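Local coordinates for cytoplasmic protein (Cryptococcus neoformans var. grubii serotype A, PDB 7LPQ) that is a glycoside hydrolase family 5 member that probably hydrolyses the beta-glucosidic bond of steryl glucosides, at residues A[47-52]-A[583-588]; A[568-573]-A[590-595]. All blocks are in the same frame, centred on the assembly; numbering follows the deposited sequence.

How the interactions relate
From the N terminus, 47-52 comes first, in the loop after strand 35-43. More than 500 residues later, strand 567-570 leads into 568-573, and the loop after it supplies 583-588 and then 590-595. Interaction 1 (47-52 with 583-588) therefore closes a very long loop that spans most of the barrel. Interaction 2 (568-573 with 590-595) closes a short one, with 16 residues between its segments. The two cross, because their segments alternate along the chain. Their centres lie 14 Å apart, and Asp583 reaches from one contact into the other. Together they tie the loops following the first and last barrel strands around one pocket, which holds the ligand YAJ.

Interaction 1 of 2, residues A[47-52]-A[583-588]; sequences AKHPNN and DNWNGE. With YAJ (~{N}-[(3~{R},5~{S})-5-(hydroxymethyl)-1-methyl-pyrrolidin-3-yl]-2-(3-oxidanylidene-4~{H}-1,4-benzoxazin-6-yl)ethanamide), chain E.
Lys48 and Trp585 mark the closest backbone approach, their CA atoms 8.1 Å apart, so side chains bridge two irregular loops. From Trp585 to Glu588 the chain makes a type I' turn, with Glu588 N bonded to Trp585 O. The extended Lys48 chain runs across one face of the Trp585 indole. Its CD sits 3.6 Å from the centroid of the five-membered ring, a CH-pi contact. Its NZ lies 3.3 Å from the centroid of the six-membered ring, 10° off the normal, a cation-pi contact. Asn586 ND2 lies over the opposite face, and the hydrogen bond from Trp585 NE1 to Gly153 O helps hold the indole's orientation. These loops follow the first and last strands of the family 5 (beta/alpha)8 barrel and line its ligand pocket. Here Lys48 NZ gives a weak hydrogen bond to YAJ O23 (2.8 Å). The same O23 donates to Glu588 OE1 (2.6 Å), while YAJ N02, a tertiary amine that is probably protonated, donates to Glu588 OE2 (2.6 Å). The carboxylate thus grips the ligand through both oxygens, and Glu271 binds it too. Farther from the ligand, His49 NE2 comes up against Asn584 O and CB, with the ring and amide planes 90° apart. NE2 is 3.3 Å from Asn584 O, but the angle is too poor for a hydrogen bond.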
loop_
_atom_site.group_PDB
_atom_site.type_symbol
_atom_site.label_atom_id
_atom_site.label_comp_id
_atom_site.label_asym_id
_atom_site.label_seq_id
_atom_site.Cartn_x
_atom_site.Cartn_y
_atom_site.Cartn_z
ATOM N N ALA A 47 11.696 3.797 -1.405
ATOM C CA ALA A 47 11.965 3.226 -2.720
ATOM C C ALA A 47 11.063 3.804 -3.806
ATOM O O ALA A 47 11.097 3.329 -4.950
ATOM C CB ALA A 47 11.805 1.705 -2.687
ATOM N N LYS A 48 10.250 4.809 -3.473
ATOM C CA LYS A 48 9.365 5.401 -4.460
ATOM C C LYS A 48 10.091 6.359 -5.393
ATOM O O LYS A 48 9.600 6.620 -6.500
ATOM C CB LYS A 48 8.232 6.149 -3.757
ATOM C CG LYS A 48 7.123 5.285 -3.201
ATOM C CD LYS A 48 6.040 6.179 -2.590
ATOM C CE LYS A 48 5.004 5.367 -1.832
ATOM N NZ LYS A 48 3.998 6.226 -1.148
ATOM N N HIS A 49 11.234 6.893 -4.972
ATOM C CA HIS A 49 11.956 7.905 -5.724
ATOM C C HIS A 49 13.441 7.592 -5.712
ATOM O O HIS A 49 13.938 6.951 -4.779
ATOM C CB HIS A 49 11.727 9.307 -5.139
ATOM C CG HIS A 49 11.755 9.352 -3.643
ATOM N ND1 HIS A 49 12.928 9.373 -2.919
ATOM C CD2 HIS A 49 10.751 9.396 -2.733
ATOM C CE1 HIS A 49 12.646 9.420 -1.628
ATOM N NE2 HIS A 49 11.332 9.434 -1.489
ATOM N N PRO A 50 14.178 8.044 -6.726
ATOM C CA PRO A 50 15.617 7.764 -6.778
ATOM C C PRO A 50 16.363 8.566 -5.726
ATOM O O PRO A 50 15.812 9.444 -5.067
ATOM C CB PRO A 50 16.025 8.168 -8.200
ATOM C CG PRO A 50 14.998 9.151 -8.633
ATOM C CD PRO A 50 13.726 8.893 -7.847
ATOM N N ASN A 51 17.642 8.227 -5.563
ATOM C CA ASN A 51 18.497 8.926 -4.616
ATOM C C ASN A 51 18.549 10.414 -4.944
ATOM O O ASN A 51 18.709 10.804 -6.103
ATOM C CB ASN A 51 19.912 8.338 -4.642
ATOM C CG ASN A 51 19.973 6.919 -4.100
ATOM O OD1 ASN A 51 19.852 6.698 -2.893
ATOM N ND2 ASN A 51 20.149 5.951 -4.992
ATOM N N ASN A 52 18.403 11.245 -3.913
ATOM C CA ASN A 52 18.534 12.695 -3.987
ATOM C C ASN A 52 17.411 13.368 -4.759
ATOM O O ASN A 52 17.530 14.554 -5.096
ATOM C CB ASN A 52 19.869 13.114 -4.620
ATOM C CG ASN A 52 21.055 12.427 -3.988
ATOM O OD1 ASN A 52 21.315 12.590 -2.795
ATOM N ND2 ASN A 52 21.790 11.650 -4.790
ATOM N N ASP A 583 8.319 11.476 5.297
ATOM C CA ASP A 583 8.795 10.373 4.481
ATOM C C ASP A 583 9.420 10.835 3.167
ATOM O O ASP A 583 9.777 9.986 2.334
ATOM C CB ASP A 583 7.639 9.415 4.184
ATOM C CG ASP A 583 7.140 8.678 5.425
ATOM O OD1 ASP A 583 7.860 8.636 6.451
ATOM O OD2 ASP A 583 6.022 8.125 5.356
ATOM N N ASN A 584 9.549 12.148 2.957
ATOM C CA ASN A 584 10.105 12.694 1.717
ATOM C C ASN A 584 9.229 12.366 0.512
ATOM O O ASN A 584 9.728 12.171 -0.598
ATOM C CB ASN A 584 11.536 12.195 1.499
ATOM C CG ASN A 584 12.446 12.519 2.677
ATOM O OD1 ASN A 584 12.706 13.683 2.971
ATOM N ND2 ASN A 584 12.919 11.485 3.367
ATOM N N TRP A 585 7.916 12.321 0.716
ATOM C CA TRP A 585 6.986 11.998 -0.364
ATOM C C TRP A 585 5.637 12.660 -0.069
ATOM O O TRP A 585 4.867 12.171 0.764
ATOM C CB TRP A 585 6.842 10.489 -0.518
ATOM C CG TRP A 585 6.074 10.086 -1.728
ATOM C CD1 TRP A 585 6.548 9.990 -2.995
ATOM C CD2 TRP A 585 4.692 9.710 -1.784
ATOM N NE1 TRP A 585 5.547 9.582 -3.848
ATOM C CE2 TRP A 585 4.396 9.404 -3.125
ATOM C CE3 TRP A 585 3.676 9.607 -0.831
ATOM C CZ2 TRP A 585 3.130 9.000 -3.536
ATOM C CZ3 TRP A 585 2.418 9.211 -1.243
ATOM C CH2 TRP A 585 2.157 8.913 -2.581
ATOM N N ASN A 586 5.366 13.758 -0.773
ATOM C CA ASN A 586 4.058 14.408 -0.785
ATOM C C ASN A 586 3.593 14.810 0.609
ATOM O O ASN A 586 2.390 14.919 0.867
ATOM C CB ASN A 586 3.018 13.513 -1.465
ATOM C CG ASN A 586 3.245 13.397 -2.964
ATOM O OD1 ASN A 586 3.895 14.249 -3.567
ATOM N ND2 ASN A 586 2.713 12.336 -3.569
ATOM N N GLY A 587 4.537 15.059 1.514
ATOM C CA GLY A 587 4.185 15.470 2.854
ATOM C C GLY A 587 3.650 14.375 3.745
ATOM O O GLY A 587 3.157 14.674 4.842
ATOM N N GLU A 588 3.709 13.118 3.307
ATOM C CA GLU A 588 3.292 12.015 4.158
ATOM C C GLU A 588 4.372 11.731 5.190
ATOM O O GLU A 588 5.566 11.854 4.912
ATOM C CB GLU A 588 3.017 10.765 3.333
ATOM C CG GLU A 588 1.632 10.693 2.743
ATOM C CD GLU A 588 1.298 9.306 2.216
ATOM O OE1 GLU A 588 2.130 8.385 2.390
ATOM O OE2 GLU A 588 0.203 9.135 1.630
HETATM C C10 YAJ E . -6.946 2.777 1.507
HETATM C C13 YAJ E . -8.771 4.601 2.651
HETATM C C20 YAJ E . -0.953 5.719 0.244
HETATM C C21 YAJ E . -0.236 5.538 1.513
HETATM C C22 YAJ E . 1.272 5.391 1.410
HETATM C C01 YAJ E . -0.324 6.499 3.711
HETATM C C03 YAJ E . -2.084 6.766 2.111
HETATM C C04 YAJ E . -2.345 6.315 0.601
HETATM C C06 YAJ E . -4.765 5.591 0.358
HETATM C C08 YAJ E . -5.883 4.598 -0.018
HETATM C C09 YAJ E . -6.897 4.113 1.062
HETATM C C11 YAJ E . -7.873 2.356 2.487
HETATM C C12 YAJ E . -8.803 3.247 3.079
HETATM C C14 YAJ E . -7.828 4.998 1.654
HETATM C C16 YAJ E . -10.581 5.154 4.260
HETATM C C18 YAJ E . -10.432 3.832 4.848
HETATM N N02 YAJ E . -0.629 6.771 2.264
HETATM N N05 YAJ E . -3.436 5.382 0.277
HETATM N N15 YAJ E . -9.727 5.516 3.240
HETATM O O07 YAJ E . -5.117 6.711 0.761
HETATM O O17 YAJ E . -11.370 5.971 4.759
HETATM O O19 YAJ E . -9.701 2.834 4.012
HETATM O O23 YAJ E . 1.826 6.452 0.643
#

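Interaction 2 of 2, residues A[568-573]-A[590-595]; sequences YAIWNY and LSLWSV. With YAJ (~{N}-[(3~{R},5~{S})-5-(hydroxymethyl)-1-methyl-pyrrolidin-3-yl]-2-(3-oxidanylidene-4~{H}-1,4-benzoxazin-6-yl)ethanamide), chain E.
The end of the last strand of the (beta/alpha)8 barrel meets the returning loop here, beside the ligand pocket. Strand 567-570 pairs in parallel with strand 35-43 and so closes the barrel. The Trp571-Asn572 peptide is cis, the non-proline cis bond after a tryptophan that is well known at this place in related glycoside hydrolases. Two backbone hydrogen bonds join the segments through Asn572. Asn572 N donates to Leu590 O (3.1 Å), and Leu592 N donates to Asn572 O (3.1 Å). The first is nearly straight at the hydrogen (163°), yet its donor stands above the carbonyl plane. The second lies close to the line of the C=O bond. Ser591 CA also points its hydrogen at Asn572 O, which therefore has two partners in this loop. Asn572 ND2 lies against Leu590 CB and is bonded to Asp583. Leu590 CB meets the edge of the Trp571 indole at CD1 (3.8 Å). One face of that indole carries YAJ C22, and the other is backed by Asn572 CB. Leu590 CD2 touches the N-methyl carbon C01 of YAJ (3.6 Å). Away from the pocket, Ile570 CG2 packs on Leu592 CD2 (4.0 Å), near helix 547-559. Tyr573 has CG opposite its backbone N (chi1 -172°), and this carries its ring along the loop to Trp593. Its OH is bonded to His87 and Arg90 and rests over the Trp593 face, while Tyr573 CE1 meets Trp593 CB at 3.6 Å. Ser591 OG accepts from Val574 N and donates, in the carbonyl plane, to a lone pair of Trp593 O at 2.7 Å.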
loop_
_atom_site.group_PDB
_atom_site.type_symbol
_atom_site.label_atom_id
_atom_site.label_comp_id
_atom_site.label_asym_id
_atom_site.label_seq_id
_atom_site.Cartn_x
_atom_site.Cartn_y
_atom_site.Cartn_z
ATOM N N TYR A 568 -1.026 -8.444 8.722
ATOM C CA TYR A 568 -0.959 -7.086 8.196
ATOM C C TYR A 568 0.488 -6.642 8.061
ATOM O O TYR A 568 1.405 -7.248 8.616
ATOM C CB TYR A 568 -1.739 -6.089 9.082
ATOM C CG TYR A 568 -1.257 -5.982 10.513
ATOM C CD1 TYR A 568 -0.107 -5.280 10.836
ATOM C CD2 TYR A 568 -1.962 -6.593 11.544
ATOM C CE1 TYR A 568 0.331 -5.189 12.157
ATOM C CE2 TYR A 568 -1.537 -6.506 12.855
ATOM C CZ TYR A 568 -0.396 -5.801 13.160
ATOM O OH TYR A 568 0.013 -5.723 14.473
ATOM N N ALA A 569 0.669 -5.551 7.320
ATOM C CA ALA A 569 1.959 -4.899 7.141
ATOM C C ALA A 569 1.753 -3.407 7.353
ATOM O O ALA A 569 1.012 -2.770 6.598
ATOM C CB ALA A 569 2.533 -5.171 5.747
ATOM N N ILE A 570 2.398 -2.854 8.379
ATOM C CA ILE A 570 2.220 -1.444 8.700
ATOM C C ILE A 570 2.892 -0.578 7.642
ATOM O O ILE A 570 3.994 -0.879 7.177
ATOM C CB ILE A 570 2.787 -1.135 10.099
ATOM C CG1 ILE A 570 1.984 -1.856 11.178
ATOM C CG2 ILE A 570 2.797 0.373 10.345
ATOM C CD1 ILE A 570 2.782 -2.130 12.436
ATOM N N TRP A 571 2.226 0.504 7.253
ATOM C CA TRP A 571 2.836 1.548 6.440
ATOM C C TRP A 571 3.265 2.699 7.350
ATOM O O TRP A 571 2.409 3.333 7.982
ATOM C CB TRP A 571 1.853 2.051 5.367
ATOM C CG TRP A 571 2.522 2.996 4.442
ATOM C CD1 TRP A 571 2.747 4.315 4.659
ATOM C CD2 TRP A 571 3.123 2.686 3.176
ATOM N NE1 TRP A 571 3.464 4.851 3.614
ATOM C CE2 TRP A 571 3.695 3.876 2.685
ATOM C CE3 TRP A 571 3.238 1.519 2.418
ATOM C CZ2 TRP A 571 4.342 3.945 1.456
ATOM C CZ3 TRP A 571 3.895 1.584 1.195
ATOM C CH2 TRP A 571 4.438 2.789 0.729
ATOM N N ASN A 572 4.575 2.961 7.439
ATOM C CA ASN A 572 5.650 2.222 6.763
ATOM C C ASN A 572 6.941 2.424 7.568
ATOM O O ASN A 572 6.899 2.908 8.698
ATOM C CB ASN A 572 5.807 2.687 5.310
ATOM C CG ASN A 572 6.258 4.133 5.192
ATOM O OD1 ASN A 572 7.350 4.391 4.713
ATOM N ND2 ASN A 572 5.397 5.077 5.589
ATOM N N TYR A 573 8.082 2.050 6.992
ATOM C CA TYR A 573 9.378 2.151 7.665
ATOM C C TYR A 573 10.363 2.820 6.719
ATOM O O TYR A 573 10.761 2.219 5.712
ATOM C CB TYR A 573 9.886 0.772 8.096
ATOM C CG TYR A 573 11.124 0.807 8.977
ATOM C CD1 TYR A 573 11.019 0.971 10.356
ATOM C CD2 TYR A 573 12.396 0.676 8.429
ATOM C CE1 TYR A 573 12.146 1.005 11.154
ATOM C CE2 TYR A 573 13.524 0.706 9.221
ATOM C CZ TYR A 573 13.397 0.869 10.578
ATOM O OH TYR A 573 14.529 0.901 11.367
ATOM N N LEU A 590 4.509 8.685 7.848
ATOM C CA LEU A 590 3.985 7.496 8.509
ATOM C C LEU A 590 5.082 6.551 8.982
ATOM O O LEU A 590 4.789 5.400 9.331
ATOM C CB LEU A 590 3.021 6.757 7.579
ATOM C CG LEU A 590 1.676 7.468 7.396
ATOM C CD1 LEU A 590 1.709 8.432 6.206
ATOM C CD2 LEU A 590 0.548 6.464 7.227
ATOM N N SER A 591 6.330 7.001 9.019
ATOM C CA SER A 591 7.415 6.118 9.419
ATOM C C SER A 591 7.354 5.831 10.913
ATOM O O SER A 591 7.070 6.718 11.725
ATOM C CB SER A 591 8.772 6.728 9.071
ATOM O OG SER A 591 9.818 5.808 9.320
ATOM N N LEU A 592 7.616 4.570 11.271
ATOM C CA LEU A 592 7.723 4.203 12.670
ATOM C C LEU A 592 8.976 4.775 13.314
ATOM O O LEU A 592 9.027 4.909 14.543
ATOM C CB LEU A 592 7.726 2.686 12.812
ATOM C CG LEU A 592 6.535 1.910 12.245
ATOM C CD1 LEU A 592 6.603 0.452 12.713
ATOM C CD2 LEU A 592 5.220 2.538 12.638
ATOM N N TRP A 593 9.973 5.136 12.515
ATOM C CA TRP A 593 11.320 5.401 13.000
ATOM C C TRP A 593 11.888 6.600 12.261
ATOM O O TRP A 593 11.620 6.789 11.070
ATOM C CB TRP A 593 12.205 4.161 12.795
ATOM C CG TRP A 593 13.540 4.215 13.460
ATOM C CD1 TRP A 593 13.859 3.760 14.711
ATOM C CD2 TRP A 593 14.747 4.734 12.903
ATOM N NE1 TRP A 593 15.189 3.971 14.967
ATOM C CE2 TRP A 593 15.759 4.568 13.871
ATOM C CE3 TRP A 593 15.075 5.321 11.680
ATOM C CZ2 TRP A 593 17.070 4.974 13.651
ATOM C CZ3 TRP A 593 16.374 5.722 11.467
ATOM C CH2 TRP A 593 17.355 5.549 12.448
ATOM N N SER A 594 12.666 7.407 12.978
ATOM C CA SER A 594 13.306 8.575 12.394
ATOM C C SER A 594 14.572 8.888 13.176
ATOM O O SER A 594 14.573 8.832 14.406
ATOM C CB SER A 594 12.371 9.795 12.400
ATOM O OG SER A 594 13.059 10.966 11.985
ATOM N N VAL A 595 15.646 9.215 12.456
ATOM C CA VAL A 595 16.881 9.609 13.123
ATOM C C VAL A 595 16.670 10.881 13.928
ATOM O O VAL A 595 17.358 11.113 14.929
ATOM C CB VAL A 595 18.014 9.776 12.092
ATOM C CG1 VAL A 595 17.796 11.030 11.254
ATOM C CG2 VAL A 595 19.362 9.821 12.794
HETATM C C10 YAJ E . -6.946 2.777 1.507
HETATM C C13 YAJ E . -8.771 4.601 2.651
HETATM C C20 YAJ E . -0.953 5.719 0.244
HETATM C C21 YAJ E . -0.236 5.538 1.513
HETATM C C22 YAJ E . 1.272 5.391 1.410
HETATM C C01 YAJ E . -0.324 6.499 3.711
HETATM C C03 YAJ E . -2.084 6.766 2.111
HETATM C C04 YAJ E . -2.345 6.315 0.601
HETATM C C06 YAJ E . -4.765 5.591 0.358
HETATM C C08 YAJ E . -5.883 4.598 -0.018
HETATM C C09 YAJ E . -6.897 4.113 1.062
HETATM C C11 YAJ E . -7.873 2.356 2.487
HETATM C C12 YAJ E . -8.803 3.247 3.079
HETATM C C14 YAJ E . -7.828 4.998 1.654
HETATM C C16 YAJ E . -10.581 5.154 4.260
HETATM C C18 YAJ E . -10.432 3.832 4.848
HETATM N N02 YAJ E . -0.629 6.771 2.264
HETATM N N05 YAJ E . -3.436 5.382 0.277
HETATM N N15 YAJ E . -9.727 5.516 3.240
HETATM O O07 YAJ E . -5.117 6.711 0.761
HETATM O O17 YAJ E . -11.370 5.971 4.759
HETATM O O19 YAJ E . -9.701 2.834 4.012
HETATM O O23 YAJ E . 1.826 6.452 0.643
#